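Local atomic coordinates of hypothetical protein SMU.776 (Streptococcus mutans, PDB entry 2B78), a protein that is probably an S-adenosylmethionine-dependent methyltransferase, perhaps RNA-binding, whose substrate is not established. Residues D271-D274 with Y275-Y278. Sequence-based numbering, arbitrary orientation.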
ATOM      1  N   ASP A 271     -20.394   4.537  10.481  1.00 17.33           N
ATOM      2  CA  ASP A 271     -19.432   5.610  10.265  1.00 15.58           C
ATOM      3  C   ASP A 271     -18.534   5.570  11.511  1.00 15.80           C
ATOM      4  O   ASP A 271     -19.021   5.374  12.630  1.00 15.28           O
ATOM      5  CB  ASP A 271     -20.168   6.946  10.179  1.00 13.83           C
ATOM      6  CG  ASP A 271     -19.231   8.117  10.091  1.00 12.75           C
ATOM      7  OD1 ASP A 271     -18.733   8.420   8.977  1.00 12.50           O
ATOM      8  OD2 ASP A 271     -18.985   8.726  11.145  1.00 10.86           O
ATOM      9  N   VAL A 272     -17.228   5.742  11.329  1.00 16.46           N
ATOM     10  CA  VAL A 272     -16.304   5.674  12.462  1.00 17.18           C
ATOM     11  C   VAL A 272     -16.564   6.729  13.533  1.00 16.37           C
ATOM     12  O   VAL A 272     -16.412   6.456  14.721  1.00 16.97           O
ATOM     13  CB  VAL A 272     -14.832   5.736  11.979  1.00 17.37           C
ATOM     14  CG1 VAL A 272     -13.892   5.953  13.160  1.00 15.52           C
ATOM     15  CG2 VAL A 272     -14.467   4.411  11.288  1.00 16.90           C
ATOM     16  N   PHE A 273     -16.954   7.933  13.134  1.00 15.54           N
ATOM     17  CA  PHE A 273     -17.238   8.948  14.142  1.00 16.15           C
ATOM     18  C   PHE A 273     -18.535   8.601  14.854  1.00 15.54           C
ATOM     19  O   PHE A 273     -18.683   8.862  16.051  1.00 16.04           O
ATOM     20  CB  PHE A 273     -17.315  10.339  13.517  1.00 15.53           C
ATOM     21  CG  PHE A 273     -15.972  10.902  13.163  1.00 16.96           C
ATOM     22  CD1 PHE A 273     -15.069  11.261  14.167  1.00 17.41           C
ATOM     23  CD2 PHE A 273     -15.584  11.029  11.834  1.00 15.27           C
ATOM     24  CE1 PHE A 273     -13.791  11.740  13.845  1.00 18.57           C
ATOM     25  CE2 PHE A 273     -14.306  11.509  11.504  1.00 16.63           C
ATOM     26  CZ  PHE A 273     -13.412  11.862  12.511  1.00 16.17           C
ATOM     27  N   ASP A 274     -19.479   8.002  14.131  1.00 15.53           N
ATOM     28  CA  ASP A 274     -20.732   7.609  14.767  1.00 14.38           C
ATOM     29  C   ASP A 274     -20.429   6.488  15.757  1.00 13.53           C
ATOM     30  O   ASP A 274     -21.102   6.361  16.792  1.00 13.44           O
ATOM     31  CB  ASP A 274     -21.768   7.128  13.740  1.00 13.18           C
ATOM     32  CG  ASP A 274     -22.407   8.273  12.963  1.00 14.41           C
ATOM     33  OD1 ASP A 274     -22.420   9.421  13.462  1.00 13.69           O
ATOM     34  OD2 ASP A 274     -22.912   8.026  11.851  1.00 16.78           O
ATOM     35  N   TYR A 275     -19.422   5.670  15.451  1.00 12.27           N
ATOM     36  CA  TYR A 275     -19.082   4.596  16.372  1.00 12.03           C
ATOM     37  C   TYR A 275     -18.410   5.148  17.627  1.00 10.95           C
ATOM     38  O   TYR A 275     -18.589   4.605  18.716  1.00 10.14           O
ATOM     39  CB  TYR A 275     -18.160   3.553  15.728  1.00 12.62           C
ATOM     40  CG  TYR A 275     -18.041   2.327  16.603  1.00 14.35           C
ATOM     41  CD1 TYR A 275     -19.069   1.384  16.650  1.00 14.98           C
ATOM     42  CD2 TYR A 275     -16.954   2.156  17.462  1.00 15.03           C
ATOM     43  CE1 TYR A 275     -19.028   0.304  17.538  1.00 15.71           C
ATOM     44  CE2 TYR A 275     -16.899   1.074  18.355  1.00 16.43           C
ATOM     45  CZ  TYR A 275     -17.943   0.156  18.387  1.00 15.01           C
ATOM     46  OH  TYR A 275     -17.912  -0.904  19.268  1.00 16.29           O
ATOM     47  N   PHE A 276     -17.631   6.220  17.480  1.00 10.55           N
ATOM     48  CA  PHE A 276     -16.971   6.813  18.636  1.00 11.24           C
ATOM     49  C   PHE A 276     -18.044   7.262  19.614  1.00 12.48           C
ATOM     50  O   PHE A 276     -17.951   7.006  20.816  1.00 14.42           O
ATOM     51  CB  PHE A 276     -16.103   8.011  18.225  1.00 11.32           C
ATOM     52  CG  PHE A 276     -14.726   7.634  17.731  1.00 10.85           C
ATOM     53  CD1 PHE A 276     -13.943   6.725  18.437  1.00 10.13           C
ATOM     54  CD2 PHE A 276     -14.195   8.234  16.589  1.00 12.34           C
ATOM     55  CE1 PHE A 276     -12.649   6.416  18.013  1.00 11.02           C
ATOM     56  CE2 PHE A 276     -12.903   7.936  16.159  1.00 11.17           C
ATOM     57  CZ  PHE A 276     -12.128   7.025  16.871  1.00 10.57           C
ATOM     58  N   LYS A 277     -19.075   7.917  19.089  1.00 11.62           N
ATOM     59  CA  LYS A 277     -20.184   8.398  19.908  1.00 12.21           C
ATOM     60  C   LYS A 277     -20.981   7.257  20.554  1.00 10.89           C
ATOM     61  O   LYS A 277     -21.450   7.370  21.690  1.00 10.55           O
ATOM     62  CB  LYS A 277     -21.124   9.256  19.053  1.00 13.47           C
ATOM     63  CG  LYS A 277     -22.324   9.786  19.828  1.00 14.82           C
ATOM     64  CD  LYS A 277     -23.162  10.733  18.982  1.00 20.61           C
ATOM     65  CE  LYS A 277     -24.275  11.358  19.805  1.00 22.71           C
ATOM     66  NZ  LYS A 277     -25.087  12.313  19.006  1.00 25.84           N
ATOM     67  N   TYR A 278     -21.155   6.173  19.811  1.00 11.54           N
ATOM     68  CA  TYR A 278     -21.883   4.997  20.289  1.00 11.24           C
ATOM     69  C   TYR A 278     -21.111   4.372  21.443  1.00 11.29           C
ATOM     70  O   TYR A 278     -21.681   3.941  22.452  1.00 12.02           O
ATOM     71  CB  TYR A 278     -22.006   3.973  19.157  1.00 11.73           C
ATOM     72  CG  TYR A 278     -22.963   2.833  19.440  1.00 14.24           C
ATOM     73  CD1 TYR A 278     -24.342   3.041  19.428  1.00 15.49           C
ATOM     74  CD2 TYR A 278     -22.494   1.551  19.715  1.00 14.51           C
ATOM     75  CE1 TYR A 278     -25.234   1.996  19.679  1.00 15.73           C
ATOM     76  CE2 TYR A 278     -23.376   0.496  19.972  1.00 14.10           C
ATOM     77  CZ  TYR A 278     -24.744   0.728  19.949  1.00 14.94           C
ATOM     78  OH  TYR A 278     -25.631  -0.304  20.197  1.00 17.23           O
TER
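Asp271 O accepts a hydrogen bond from Tyr275 N at 2.9 Å, the first i to i+4 bond of helix 272-281, whose N-cap is Asp271 itself. The Asp271 carboxylate turns back over the first turn: Asp271 OD2 accepts from Asp274 N at 3.1 Å through the anti lone pair and, more weakly, from Phe273 N, so one oxygen meets two amides at the helix start. Val272 O receives Phe276 N at 3.0 Å, and the two side chains run alongside one another in the same direction. Val272 CG1, anti to the backbone N (chi1 168°), reaches Phe276 CE2 at 3.7 Å. Phe273 CD1 comes to the edge of the Phe276 ring, in the plane of that ring, 4.0 Å from Phe276 CD2. The straightest of the four helical bonds, 164° at the hydrogen, joins Lys277 N to Phe273 O; Asp274 O then accepts Tyr278 N. Asp271 and Val272 contact S-adenosyl-L-homocysteine in a crystal structure of this protein, although none is bound to this chain here, so the cap lies at the cofactor site, following strand 265-269 of the Rossmann-like sheet. From there the helix packs Val272 and Phe276 on Leu219 of strand 215-219, and Tyr275 against strands 215-219 and 237-242, its hydroxyl bonded to that of Tyr286. Phe273 and Phe276 both touch Leu313 and Gln316 of helix 306-319, where Lys312 adds a cation-pi contact to the Phe273 ring.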